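Local coordinates for protein luciferase-like monooxygenase (PDB 4US5) that probably acts as a monooxygenase of the bacterial luciferase family, using molecular oxygen to oxidise an organic substrate, at residues E30-A35 / A68-I73; I109-R114 / D136-L141; L258-L263 / M315-R320. One frame throughout, in Å; residues are numbered along the deposited sequence. Where two conformers were deposited one is given.

Contact 1 of 3, residues E30-A35 / A68-I73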
ATOM      1  N   GLU B  30      -2.529 -17.235   2.873  1.00 17.45           N
ATOM      2  CA  GLU B  30      -2.616 -18.534   3.492  1.00 19.17           C
ATOM      3  C   GLU B  30      -1.267 -18.988   4.075  1.00 17.11           C
ATOM      4  O   GLU B  30      -1.179 -19.467   5.233  1.00 16.39           O
ATOM      5  CB  GLU B  30      -3.066 -19.585   2.483  1.00 21.05           C
ATOM      6  CG  GLU B  30      -3.445 -20.886   3.176  1.00 24.54           C
ATOM      7  CD  GLU B  30      -4.022 -21.949   2.251  1.00 28.23           C
ATOM      8  OE1 GLU B  30      -3.929 -21.805   0.994  1.00 23.70           O
ATOM      9  OE2 GLU B  30      -4.546 -22.965   2.815  1.00 26.93           O
ATOM     10  N   LEU B  31      -0.216 -18.767   3.325  1.00 16.36           N
ATOM     11  CA  LEU B  31       1.129 -19.119   3.800  1.00 15.69           C
ATOM     12  C   LEU B  31       1.526 -18.272   4.987  1.00 15.90           C
ATOM     13  O   LEU B  31       2.108 -18.777   5.957  1.00 16.88           O
ATOM     14  CB  LEU B  31       2.147 -19.024   2.682  1.00 16.39           C
ATOM     15  CG  LEU B  31       3.585 -19.315   3.066  1.00 18.03           C
ATOM     16  CD1 LEU B  31       3.745 -20.723   3.613  1.00 18.52           C
ATOM     17  CD2 LEU B  31       4.499 -19.091   1.860  1.00 21.24           C
ATOM     18  N   ALA B  32       1.207 -16.982   4.957  1.00 15.34           N
ATOM     19  CA  ALA B  32       1.520 -16.110   6.071  1.00 16.32           C
ATOM     20  C   ALA B  32       0.781 -16.508   7.370  1.00 18.14           C
ATOM     21  O   ALA B  32       1.358 -16.479   8.425  1.00 17.66           O
ATOM     22  CB  ALA B  32       1.197 -14.674   5.727  1.00 16.33           C
ATOM     23  N   ARG B  33      -0.493 -16.861   7.253  0.50 19.74           N
ATOM     24  CA  ARG B  33      -1.256 -17.343   8.412  0.50 20.23           C
ATOM     25  C   ARG B  33      -0.619 -18.624   8.986  0.50 19.39           C
ATOM     26  O   ARG B  33      -0.425 -18.749  10.201  0.50 18.47           O
ATOM     27  CB  ARG B  33      -2.697 -17.616   8.024  0.50 23.41           C
ATOM     28  CG  ARG B  33      -3.547 -16.383   7.752  0.50 26.56           C
ATOM     29  CD  ARG B  33      -4.958 -16.924   7.473  0.50 29.39           C
ATOM     30  NE  ARG B  33      -5.923 -15.950   7.013  0.50 32.44           N
ATOM     31  CZ  ARG B  33      -6.512 -15.989   5.828  0.50 32.43           C
ATOM     32  NH1 ARG B  33      -6.196 -16.935   4.946  0.50 33.53           N
ATOM     33  NH2 ARG B  33      -7.401 -15.060   5.517  0.50 32.59           N
ATOM     34  N   LEU B  34      -0.215 -19.525   8.102  1.00 18.71           N
ATOM     35  CA  LEU B  34       0.484 -20.754   8.541  1.00 20.69           C
ATOM     36  C   LEU B  34       1.787 -20.429   9.235  1.00 19.69           C
ATOM     37  O   LEU B  34       2.063 -20.923  10.343  1.00 19.16           O
ATOM     38  CB  LEU B  34       0.695 -21.695   7.381  1.00 20.63           C
ATOM     39  CG  LEU B  34       1.424 -23.007   7.722  1.00 22.14           C
ATOM     40  CD1 LEU B  34       0.589 -23.839   8.726  1.00 23.70           C
ATOM     41  CD2 LEU B  34       1.671 -23.804   6.491  1.00 25.32           C
ATOM     42  N   ALA B  35       2.581 -19.569   8.601  1.00 19.55           N
ATOM     43  CA  ALA B  35       3.857 -19.177   9.152  1.00 19.73           C
ATOM     44  C   ALA B  35       3.706 -18.490  10.493  1.00 18.46           C
ATOM     45  O   ALA B  35       4.512 -18.699  11.423  1.00 18.20           O
ATOM     46  CB  ALA B  35       4.597 -18.299   8.154  1.00 17.90           C
ATOM     47  N   ALA B  68      -2.785  -7.566   8.838  1.00 16.82           N
ATOM     48  CA  ALA B  68      -4.151  -7.674   9.424  1.00 18.77           C
ATOM     49  C   ALA B  68      -4.616  -9.109   9.637  1.00 20.95           C
ATOM     50  O   ALA B  68      -5.552  -9.354  10.393  1.00 21.74           O
ATOM     51  CB  ALA B  68      -5.170  -6.964   8.516  1.00 19.73           C
ATOM     52  N   GLU B  69      -3.991 -10.053   8.929  1.00 19.81           N
ATOM     53  CA  GLU B  69      -4.372 -11.475   8.955  1.00 20.25           C
ATOM     54  C   GLU B  69      -3.524 -12.300   9.935  1.00 19.14           C
ATOM     55  O   GLU B  69      -3.747 -13.497  10.061  1.00 20.66           O
ATOM     56  CB  GLU B  69      -4.198 -12.069   7.564  1.00 22.88           C
ATOM     57  CG  GLU B  69      -5.050 -11.442   6.495  1.00 23.36           C
ATOM     58  CD  GLU B  69      -6.472 -11.964   6.502  1.00 30.53           C
ATOM     59  OE1 GLU B  69      -6.733 -12.965   7.208  1.00 36.43           O
ATOM     60  OE2 GLU B  69      -7.324 -11.356   5.819  1.00 29.87           O
ATOM     61  N   THR B  70      -2.562 -11.659  10.595  1.00 20.37           N
ATOM     62  CA  THR B  70      -1.590 -12.326  11.439  1.00 20.06           C
ATOM     63  C   THR B  70      -1.393 -11.526  12.705  1.00 20.69           C
ATOM     64  O   THR B  70      -1.736 -10.355  12.774  1.00 19.63           O
ATOM     65  CB  THR B  70      -0.232 -12.456  10.726  1.00 18.36           C
ATOM     66  OG1 THR B  70       0.205 -11.166  10.314  1.00 17.36           O
ATOM     67  CG2 THR B  70      -0.321 -13.352   9.539  1.00 18.54           C
ATOM     68  N   SER B  71      -0.842 -12.167  13.734  1.00 22.96           N
ATOM     69  CA  SER B  71      -0.701 -11.513  15.024  1.00 24.57           C
ATOM     70  C   SER B  71       0.688 -11.405  15.535  1.00 22.55           C
ATOM     71  O   SER B  71       1.022 -10.414  16.170  1.00 27.11           O
ATOM     72  CB  SER B  71      -1.532 -12.260  16.095  1.00 27.35           C
ATOM     73  OG  SER B  71      -2.889 -12.261  15.709  1.00 37.45           O
ATOM     74  N   GLY B  72       1.483 -12.456  15.380  1.00 21.36           N
ATOM     75  CA  GLY B  72       2.818 -12.479  16.014  1.00 20.98           C
ATOM     76  C   GLY B  72       4.006 -12.287  15.073  1.00 19.42           C
ATOM     77  O   GLY B  72       4.978 -11.660  15.417  1.00 20.58           O
ATOM     78  N   ILE B  73       3.915 -12.869  13.904  1.00 19.95           N
ATOM     79  CA  ILE B  73       4.982 -12.756  12.891  1.00 18.01           C
ATOM     80  C   ILE B  73       5.185 -11.305  12.508  1.00 18.62           C
ATOM     81  O   ILE B  73       4.226 -10.546  12.363  1.00 20.93           O
ATOM     82  CB  ILE B  73       4.625 -13.654  11.697  1.00 16.89           C
ATOM     83  CG1 ILE B  73       5.856 -13.959  10.812  1.00 15.69           C
ATOM     84  CG2 ILE B  73       3.478 -13.081  10.873  1.00 16.79           C
ATOM     85  CD1 ILE B  73       5.595 -15.112   9.882  1.00 16.28           C
TER
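R33 and E69 lie alongside each other, their side chains pointing the same way from helix 21-38 and from the loop after helix 59-68. The arginine is extended from CG to NE, whereas the glutamate bends at its second torsion (chi2 -80°), which brings OE1 to the guanidinium edge. There E69 OE1 takes a hydrogen bond from R33 NH2 at 2.8 Å within a salt bridge, and a weak one from R33 NE at 3.1 Å. One oxygen thus serves two nitrogens, and this is no flat two-against-two pairing: the guanidinium and carboxylate planes stand 84° apart, with NH2 reaching OE1 from above the carboxylate plane. The other oxygen, OE2, is bridged to R65 NE, so the carboxylate has two positively charged partners, which would probably favour its ionised form. An alanine here would lose both oxygens and would probably leave R33 and R65 without their shared counter-charge and less firmly placed.

In the TIM barrel, helix 21-38 packs here against the loop leading into strand 74-81, at the end of the barrel where strands begin. D36, just past 30-35 on that helix, receives the backbone N-H groups of S71, G72 and I73, setting the loop's course. T70 has OG1 in the crowded position between backbone N and carbonyl carbon, bonded to I66 O; this sends T70 CG2 to the helix, 3.7 Å from A32 O. Further along the loop, I73 has CG1 anti to its backbone N, and its CD1 touches A35 CB at 3.8 Å.

Contact 2 of 3, residues I109-R114 / D136-L141. With NA (sodium ion), chain N.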
ATOM      1  N   ILE B 109      14.982  -3.271   2.035  1.00 16.71           N
ATOM      2  CA  ILE B 109      15.304  -2.481   0.838  1.00 18.99           C
ATOM      3  C   ILE B 109      16.195  -3.327  -0.031  1.00 21.07           C
ATOM      4  O   ILE B 109      17.146  -3.912   0.462  1.00 21.49           O
ATOM      5  CB  ILE B 109      16.090  -1.215   1.235  1.00 21.16           C
ATOM      6  CG1 ILE B 109      15.243  -0.305   2.108  1.00 23.19           C
ATOM      7  CG2 ILE B 109      16.594  -0.473   0.001  1.00 23.68           C
ATOM      8  CD1 ILE B 109      13.942   0.125   1.494  1.00 22.45           C
ATOM      9  N   GLY B 110      15.861  -3.417  -1.305  1.00 21.99           N
ATOM     10  CA  GLY B 110      16.633  -4.203  -2.255  1.00 25.70           C
ATOM     11  C   GLY B 110      17.041  -3.419  -3.490  1.00 25.66           C
ATOM     12  O   GLY B 110      16.507  -2.339  -3.750  1.00 23.28           O
ATOM     13  N   ARG B 111      17.986  -3.984  -4.241  1.00 28.99           N
ATOM     14  CA  ARG B 111      18.514  -3.347  -5.467  1.00 32.84           C
ATOM     15  C   ARG B 111      17.592  -3.504  -6.664  1.00 33.34           C
ATOM     16  O   ARG B 111      17.034  -4.565  -6.883  1.00 33.52           O
ATOM     17  CB  ARG B 111      19.869  -3.929  -5.882  1.00 36.40           C
ATOM     18  CG  ARG B 111      21.075  -3.392  -5.172  1.00 44.26           C
ATOM     19  CD  ARG B 111      22.264  -3.293  -6.093  1.00 51.13           C
ATOM     20  NE  ARG B 111      23.123  -2.212  -5.647  1.00 63.77           N
ATOM     21  CZ  ARG B 111      22.976  -0.928  -5.989  1.00 66.52           C
ATOM     22  NH1 ARG B 111      22.033  -0.530  -6.854  1.00 62.07           N
ATOM     23  NH2 ARG B 111      23.799  -0.032  -5.466  1.00 69.30           N
ATOM     24  N   ALA B 112      17.577  -2.465  -7.521  1.00 37.50           N
ATOM     25  CA  ALA B 112      16.774  -2.453  -8.732  1.00 36.54           C
ATOM     26  C   ALA B 112      17.601  -2.827  -9.988  1.00 43.10           C
ATOM     27  O   ALA B 112      17.151  -2.602 -11.127  1.00 40.68           O
ATOM     28  CB  ALA B 112      16.148  -1.101  -8.919  1.00 37.27           C
ATOM     29  N   ASN B 113      18.774  -3.428  -9.771  1.00 42.07           N
ATOM     30  CA  ASN B 113      19.684  -3.793 -10.862  1.00 49.39           C
ATOM     31  C   ASN B 113      19.164  -4.895 -11.791  1.00 53.36           C
ATOM     32  O   ASN B 113      19.712  -5.083 -12.875  1.00 62.47           O
ATOM     33  CB  ASN B 113      21.081  -4.177 -10.313  1.00 50.53           C
ATOM     34  CG  ASN B 113      21.064  -5.431  -9.429  1.00 50.27           C
ATOM     35  OD1 ASN B 113      20.144  -5.648  -8.645  1.00 53.06           O
ATOM     36  ND2 ASN B 113      22.097  -6.250  -9.550  1.00 50.66           N
ATOM     37  N   ARG B 114      18.135  -5.634 -11.372  1.00 51.01           N
ATOM     38  CA  ARG B 114      17.558  -6.686 -12.214  1.00 52.42           C
ATOM     39  C   ARG B 114      16.205  -6.285 -12.825  1.00 51.51           C
ATOM     40  O   ARG B 114      15.602  -7.066 -13.547  1.00 46.09           O
ATOM     41  CB  ARG B 114      17.463  -8.005 -11.434  1.00 56.49           C
ATOM     42  CG  ARG B 114      18.832  -8.615 -11.168  1.00 55.24           C
ATOM     43  CD  ARG B 114      18.798  -9.959 -10.471  1.00 63.72           C
ATOM     44  NE  ARG B 114      18.027  -9.877  -9.226  1.00 64.72           N
ATOM     45  CZ  ARG B 114      18.518  -9.468  -8.048  1.00 74.78           C
ATOM     46  NH1 ARG B 114      19.802  -9.129  -7.916  1.00 74.73           N
ATOM     47  NH2 ARG B 114      17.726  -9.415  -6.982  1.00 75.56           N
ATOM     48  N   ASP B 136      24.112   5.643  -5.477  1.00 45.01           N
ATOM     49  CA  ASP B 136      22.820   6.323  -5.356  1.00 41.41           C
ATOM     50  C   ASP B 136      21.901   5.613  -4.326  1.00 34.06           C
ATOM     51  O   ASP B 136      21.179   6.261  -3.554  1.00 33.54           O
ATOM     52  CB  ASP B 136      22.119   6.382  -6.696  1.00 44.82           C
ATOM     53  CG  ASP B 136      20.825   7.169  -6.629  1.00 45.92           C
ATOM     54  OD1 ASP B 136      20.864   8.327  -6.160  1.00 46.37           O
ATOM     55  OD2 ASP B 136      19.768   6.623  -7.013  1.00 48.83           O
ATOM     56  N   LEU B 137      21.881   4.289  -4.357  1.00 33.90           N
ATOM     57  CA  LEU B 137      21.012   3.540  -3.435  1.00 31.90           C
ATOM     58  C   LEU B 137      21.400   3.843  -2.009  1.00 34.21           C
ATOM     59  O   LEU B 137      20.532   4.112  -1.170  1.00 31.68           O
ATOM     60  CB  LEU B 137      21.068   2.050  -3.715  1.00 33.30           C
ATOM     61  CG  LEU B 137      20.232   1.167  -2.772  1.00 33.12           C
ATOM     62  CD1 LEU B 137      18.777   1.618  -2.762  1.00 31.38           C
ATOM     63  CD2 LEU B 137      20.329  -0.298  -3.188  1.00 33.38           C
ATOM     64  N   TRP B 138      22.709   3.857  -1.726  1.00 34.68           N
ATOM     65  CA  TRP B 138      23.161   4.070  -0.346  1.00 39.94           C
ATOM     66  C   TRP B 138      22.854   5.481   0.132  1.00 36.51           C
ATOM     67  O   TRP B 138      22.504   5.681   1.304  1.00 37.65           O
ATOM     68  CB  TRP B 138      24.650   3.763  -0.162  1.00 46.66           C
ATOM     69  CG  TRP B 138      25.137   2.510  -0.845  1.00 50.41           C
ATOM     70  CD1 TRP B 138      26.298   2.375  -1.551  1.00 55.22           C
ATOM     71  CD2 TRP B 138      24.476   1.230  -0.909  1.00 49.84           C
ATOM     72  NE1 TRP B 138      26.407   1.099  -2.037  1.00 58.03           N
ATOM     73  CE2 TRP B 138      25.301   0.376  -1.666  1.00 52.29           C
ATOM     74  CE3 TRP B 138      23.272   0.726  -0.398  1.00 54.37           C
ATOM     75  CZ2 TRP B 138      24.965  -0.968  -1.932  1.00 52.67           C
ATOM     76  CZ3 TRP B 138      22.933  -0.604  -0.669  1.00 55.65           C
ATOM     77  CH2 TRP B 138      23.786  -1.438  -1.432  1.00 56.50           C
ATOM     78  N   ARG B 139      22.893   6.440  -0.781  1.00 33.54           N
ATOM     79  CA  ARG B 139      22.438   7.791  -0.497  1.00 36.36           C
ATOM     80  C   ARG B 139      20.927   7.859  -0.187  1.00 35.50           C
ATOM     81  O   ARG B 139      20.504   8.540   0.744  1.00 30.56           O
ATOM     82  CB  ARG B 139      22.715   8.697  -1.683  1.00 41.57           C
ATOM     83  CG  ARG B 139      22.510  10.183  -1.408  1.00 51.01           C
ATOM     84  CD  ARG B 139      22.501  11.028  -2.671  1.00 61.70           C
ATOM     85  NE  ARG B 139      23.799  11.035  -3.371  1.00 73.49           N
ATOM     86  CZ  ARG B 139      24.780  11.930  -3.167  1.00 78.56           C
ATOM     87  NH1 ARG B 139      24.649  12.902  -2.266  1.00 75.04           N
ATOM     88  NH2 ARG B 139      25.910  11.847  -3.863  1.00 78.95           N
ATOM     89  N   ARG B 140      20.132   7.184  -0.998  1.00 28.33           N
ATOM     90  CA  ARG B 140      18.669   7.113  -0.764  1.00 28.02           C
ATOM     91  C   ARG B 140      18.366   6.462   0.565  1.00 25.28           C
ATOM     92  O   ARG B 140      17.478   6.873   1.295  1.00 26.14           O
ATOM     93  CB  ARG B 140      18.001   6.315  -1.871  1.00 26.17           C
ATOM     94  CG  ARG B 140      17.820   7.053  -3.148  1.00 28.07           C
ATOM     95  CD  ARG B 140      17.418   6.110  -4.277  1.00 28.74           C
ATOM     96  NE  ARG B 140      17.345   6.866  -5.498  1.00 30.28           N
ATOM     97  CZ  ARG B 140      16.301   7.562  -5.892  1.00 30.54           C
ATOM     98  NH1 ARG B 140      15.161   7.507  -5.242  1.00 32.75           N
ATOM     99  NH2 ARG B 140      16.391   8.284  -6.987  1.00 36.01           N
ATOM    100  N   LEU B 141      19.142   5.454   0.889  1.00 25.88           N
ATOM    101  CA  LEU B 141      18.983   4.735   2.119  1.00 29.04           C
ATOM    102  C   LEU B 141      19.272   5.634   3.342  1.00 32.45           C
ATOM    103  O   LEU B 141      18.574   5.563   4.350  1.00 28.75           O
ATOM    104  CB  LEU B 141      19.895   3.501   2.073  1.00 33.12           C
ATOM    105  CG  LEU B 141      19.759   2.372   3.063  1.00 40.45           C
ATOM    106  CD1 LEU B 141      18.333   1.901   3.231  1.00 41.74           C
ATOM    107  CD2 LEU B 141      20.645   1.219   2.584  1.00 43.83           C
TER
HETATM  108 NA    NA N1337      16.550  -0.300  -5.512  1.00 35.27          NA
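Strand 105-110 of the TIM barrel runs out into a loop packed against helix 134-147, and L137 points from the helix toward that loop and strand. Its two methyl branches divide the work. L137 CD2 sits over one face of the R111 guanidinium, near its centre and 3.9 Å from R111 CZ, and also meets R111 CG; L137 CD1 turns to the strand and lies 4.1 Å from I109 CG2. One helical turn on, L141 CD1 packs against I109 CG1 at 4.0 Å. I109 passes both leucines in the opposite direction, so the apolar chains interleave rather than meet tip to tip. Beside them R111 NH2 comes within 3.8 Å of W138 CZ2, the two side chains crossing at about a right angle with guanidinium and indole planes 73° apart.

Second-shell groups surround this set. R111 is bent at its second torsion, and a weak hydrogen bond from its NH2 to S134 O, near the start of the helix, probably helps to keep the guanidinium over the leucine methyl. W138 rests against A180 and R183 of helix 175-184, and L141 against L184. R140 NE makes a salt bridge to D136 OD2 one turn earlier, and its NH1 another to D125 of the second subunit. Next to I109, the backbone carbonyl of G110 is turned to a sodium ion, with G110 O binding NA at 2.7 Å.

Contact 3 of 3, residues L258-L263 / M315-R320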
ATOM      1  N   LEU B 258       5.158 -21.056 -13.600  1.00 20.00           N
ATOM      2  CA  LEU B 258       5.787 -22.231 -13.020  1.00 21.44           C
ATOM      3  C   LEU B 258       5.056 -23.514 -13.464  1.00 20.72           C
ATOM      4  O   LEU B 258       3.844 -23.629 -13.313  1.00 20.18           O
ATOM      5  CB  LEU B 258       5.817 -22.168 -11.491  1.00 20.18           C
ATOM      6  CG  LEU B 258       6.797 -21.242 -10.782  1.00 21.94           C
ATOM      7  CD1 LEU B 258       6.843 -21.615  -9.283  1.00 21.36           C
ATOM      8  CD2 LEU B 258       8.173 -21.299 -11.361  1.00 26.59           C
ATOM      9  N   PRO B 259       5.810 -24.493 -14.026  1.00 21.34           N
ATOM     10  CA  PRO B 259       5.145 -25.717 -14.510  1.00 20.43           C
ATOM     11  C   PRO B 259       4.775 -26.732 -13.401  1.00 21.75           C
ATOM     12  O   PRO B 259       5.430 -26.791 -12.337  1.00 20.08           O
ATOM     13  CB  PRO B 259       6.183 -26.322 -15.440  1.00 21.54           C
ATOM     14  CG  PRO B 259       7.503 -25.866 -14.902  1.00 20.99           C
ATOM     15  CD  PRO B 259       7.254 -24.483 -14.334  1.00 19.67           C
ATOM     16  N   PRO B 260       3.770 -27.579 -13.669  1.00 22.30           N
ATOM     17  CA  PRO B 260       3.401 -28.596 -12.675  1.00 22.19           C
ATOM     18  C   PRO B 260       4.510 -29.611 -12.488  1.00 21.37           C
ATOM     19  O   PRO B 260       5.256 -29.888 -13.435  1.00 23.53           O
ATOM     20  CB  PRO B 260       2.117 -29.231 -13.247  1.00 23.75           C
ATOM     21  CG  PRO B 260       1.824 -28.554 -14.533  1.00 24.67           C
ATOM     22  CD  PRO B 260       2.922 -27.595 -14.875  1.00 22.66           C
ATOM     23  N   ALA B 261       4.593 -30.172 -11.281  1.00 21.60           N
ATOM     24  CA  ALA B 261       5.687 -31.050 -10.906  1.00 22.45           C
ATOM     25  C   ALA B 261       5.794 -32.285 -11.813  1.00 23.87           C
ATOM     26  O   ALA B 261       6.878 -32.629 -12.275  1.00 27.16           O
ATOM     27  CB  ALA B 261       5.549 -31.468  -9.441  1.00 22.12           C
ATOM     28  N   ASP B 262       4.687 -32.975 -12.015  1.00 26.60           N
ATOM     29  CA  ASP B 262       4.721 -34.260 -12.758  1.00 30.40           C
ATOM     30  C   ASP B 262       5.125 -34.055 -14.211  1.00 28.68           C
ATOM     31  O   ASP B 262       5.998 -34.756 -14.726  1.00 29.09           O
ATOM     32  CB  ASP B 262       3.395 -34.996 -12.626  1.00 30.21           C
ATOM     33  CG  ASP B 262       3.176 -35.540 -11.219  1.00 33.52           C
ATOM     34  OD1 ASP B 262       4.156 -35.998 -10.594  1.00 34.23           O
ATOM     35  OD2 ASP B 262       2.033 -35.523 -10.745  1.00 38.54           O
ATOM     36  N   LEU B 263       4.575 -33.039 -14.834  1.00 29.84           N
ATOM     37  CA  LEU B 263       5.016 -32.635 -16.166  1.00 28.95           C
ATOM     38  C   LEU B 263       6.501 -32.303 -16.177  1.00 29.09           C
ATOM     39  O   LEU B 263       7.244 -32.689 -17.095  1.00 25.66           O
ATOM     40  CB  LEU B 263       4.238 -31.409 -16.623  1.00 33.09           C
ATOM     41  CG  LEU B 263       4.494 -30.847 -18.042  1.00 38.31           C
ATOM     42  CD1 LEU B 263       3.287 -30.059 -18.559  1.00 43.00           C
ATOM     43  CD2 LEU B 263       5.728 -29.962 -18.109  1.00 41.07           C
HETATM   44  N   MSE B 315       9.756 -22.004  -4.870  0.50 16.34           N
HETATM   45  CA  MSE B 315       9.274 -21.938  -6.249  0.50 16.53           C
HETATM   46  C   MSE B 315       8.571 -23.251  -6.500  0.50 17.33           C
HETATM   47  O   MSE B 315       9.057 -24.089  -7.238  0.50 19.61           O
HETATM   48  CB  MSE B 315      10.442 -21.753  -7.196  0.50 17.63           C
HETATM   49  CG  MSE B 315      10.879 -20.294  -7.309  0.50 17.16           C
HETATM   50 SE   MSE B 315      12.062 -19.817  -5.839  0.50 22.58          SE
HETATM   51  CE  MSE B 315      12.799 -18.135  -6.533  0.50 20.03           C
ATOM     52  N   ILE B 316       7.409 -23.425  -5.866  1.00 18.11           N
ATOM     53  CA  ILE B 316       6.690 -24.680  -5.843  1.00 17.09           C
ATOM     54  C   ILE B 316       5.342 -24.465  -6.544  1.00 18.09           C
ATOM     55  O   ILE B 316       4.639 -23.483  -6.281  1.00 18.18           O
ATOM     56  CB  ILE B 316       6.501 -25.176  -4.394  1.00 17.16           C
ATOM     57  CG1 ILE B 316       7.863 -25.600  -3.803  1.00 16.48           C
ATOM     58  CG2 ILE B 316       5.528 -26.319  -4.328  1.00 18.04           C
ATOM     59  CD1 ILE B 316       7.855 -25.942  -2.320  1.00 17.18           C
ATOM     60  N   HIS B 317       4.997 -25.378  -7.439  1.00 18.23           N
ATOM     61  CA  HIS B 317       3.819 -25.198  -8.285  1.00 18.56           C
ATOM     62  C   HIS B 317       2.522 -25.289  -7.468  1.00 18.15           C
ATOM     63  O   HIS B 317       1.606 -24.483  -7.644  1.00 18.26           O
ATOM     64  CB  HIS B 317       3.791 -26.244  -9.393  1.00 20.77           C
ATOM     65  CG  HIS B 317       2.541 -26.213 -10.209  1.00 21.10           C
ATOM     66  ND1 HIS B 317       1.468 -27.027  -9.945  1.00 23.39           N
ATOM     67  CD2 HIS B 317       2.172 -25.427 -11.254  1.00 21.68           C
ATOM     68  CE1 HIS B 317       0.486 -26.750 -10.788  1.00 23.33           C
ATOM     69  NE2 HIS B 317       0.894 -25.793 -11.605  1.00 22.61           N
ATOM     70  N   ASP B 318       2.425 -26.304  -6.614  1.00 18.26           N
ATOM     71  CA  ASP B 318       1.183 -26.652  -5.947  1.00 19.45           C
ATOM     72  C   ASP B 318       1.176 -26.190  -4.527  1.00 20.49           C
ATOM     73  O   ASP B 318       2.000 -26.591  -3.750  1.00 18.13           O
ATOM     74  CB  ASP B 318       0.976 -28.190  -6.040  1.00 21.98           C
ATOM     75  CG  ASP B 318      -0.455 -28.640  -5.669  1.00 24.12           C
ATOM     76  OD1 ASP B 318      -1.063 -28.187  -4.671  1.00 22.98           O
ATOM     77  OD2 ASP B 318      -0.994 -29.442  -6.458  1.00 27.55           O
ATOM     78  N   GLN B 319       0.191 -25.356  -4.182  1.00 19.50           N
ATOM     79  CA  GLN B 319       0.046 -24.847  -2.839  1.00 19.90           C
ATOM     80  C   GLN B 319       0.085 -25.927  -1.764  1.00 18.16           C
ATOM     81  O   GLN B 319       0.611 -25.692  -0.681  1.00 20.54           O
ATOM     82  CB  GLN B 319      -1.227 -24.009  -2.743  1.00 19.77           C
ATOM     83  CG  GLN B 319      -1.536 -23.434  -1.382  1.00 21.01           C
ATOM     84  CD  GLN B 319      -0.687 -22.239  -0.986  1.00 22.29           C
ATOM     85  OE1 GLN B 319       0.400 -22.041  -1.492  1.00 21.09           O
ATOM     86  NE2 GLN B 319      -1.161 -21.497  -0.000  1.00 24.83           N
ATOM     87  N   ARG B 320      -0.481 -27.105  -2.038  1.00 20.23           N
ATOM     88  CA  ARG B 320      -0.495 -28.160  -1.025  1.00 18.74           C
ATOM     89  C   ARG B 320       0.930 -28.678  -0.763  1.00 18.19           C
ATOM     90  O   ARG B 320       1.301 -28.959   0.383  1.00 19.56           O
ATOM     91  CB  ARG B 320      -1.393 -29.342  -1.459  1.00 19.50           C
ATOM     92  CG  ARG B 320      -2.869 -28.980  -1.670  1.00 20.86           C
ATOM     93  CD  ARG B 320      -3.642 -29.964  -2.534  1.00 21.51           C
ATOM     94  NE  ARG B 320      -3.313 -29.841  -3.949  1.00 22.57           N
ATOM     95  CZ  ARG B 320      -3.903 -30.514  -4.947  1.00 25.55           C
ATOM     96  NH1 ARG B 320      -4.885 -31.367  -4.693  1.00 26.16           N
ATOM     97  NH2 ARG B 320      -3.507 -30.329  -6.190  1.00 25.64           N
TER
HETATM   98  O   HOH W   1       2.601 -29.644  -9.178  1.00 20.44           O
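Where the TIM barrel's strand 309-313 gives way to helix 319-332, the connecting loop lays H317 against the proline-rich approach to helix 261-268. The histidine has CG anti to its backbone N (chi1 174°) and its ring turned nearly perpendicular at the second torsion (chi2 -95°), which presents a face to P260. P260 CA stands over that face, 3.6 Å from the centroid of the H317 ring and 11° off its normal, a CH-pi contact. The proline ring runs alongside in the same direction, with P260 CB 3.9 Å from H317 CE1. L258 O lies instead at the imidazole edge, in plane and 3.2 Å from H317 CD2.

Both ring nitrogens have partners. H317 NE2 is hydrogen-bonded to E17 O, while H317 ND1 meets a water O at 3.0 Å that also accepts from A261 N. That water therefore links the imidazole to the first turn of helix 261-268, whose N-cap position is occupied by P260.

L258 places CG anti to its carbonyl carbon and beside its backbone N, and L258 CD1 settles on the backbone of the other segment, 3.7 Å from M315 C. M315, a selenomethionine, follows the same first torsion but bends at the second and leads its selenium away, so CB alone of its side chain faces L258. The CB of I316 points away from 258-263, and its side chain touches D321, R322 and S325 of helix 319-332; I316 belongs to a sodium site together with S314.

D318 caps helix 319-332. R320 grips its carboxylate side-on, NE to OD1 and NH2 to OD2, each on a syn lone pair, while the anti lone pair of D318 OD1 accepts R320 N at 2.9 Å.

How the contacts relate
Contacts 1 and 2 are both buried and lie on opposite sides of the chain's centre, with their own centres about 28 Å apart. Contact 1 sits where a barrel strand begins, contact 2 where one ends, and contact 3, only partly buried and the furthest from the centre of the chain, involves the loop after another strand end. Chemistry follows place: a charged pair flanks small apolar contacts in the first, leucine methyls pack on isoleucine and an arginine plane in the second, and an imidazole against proline backbone, helped by water, carries the third. No secondary-structure element is shared, yet contacts 1 and 3 touch through a probable hydrogen bond between E30 OE1 and Q319 NE2, joining helices 21-38 and 319-332.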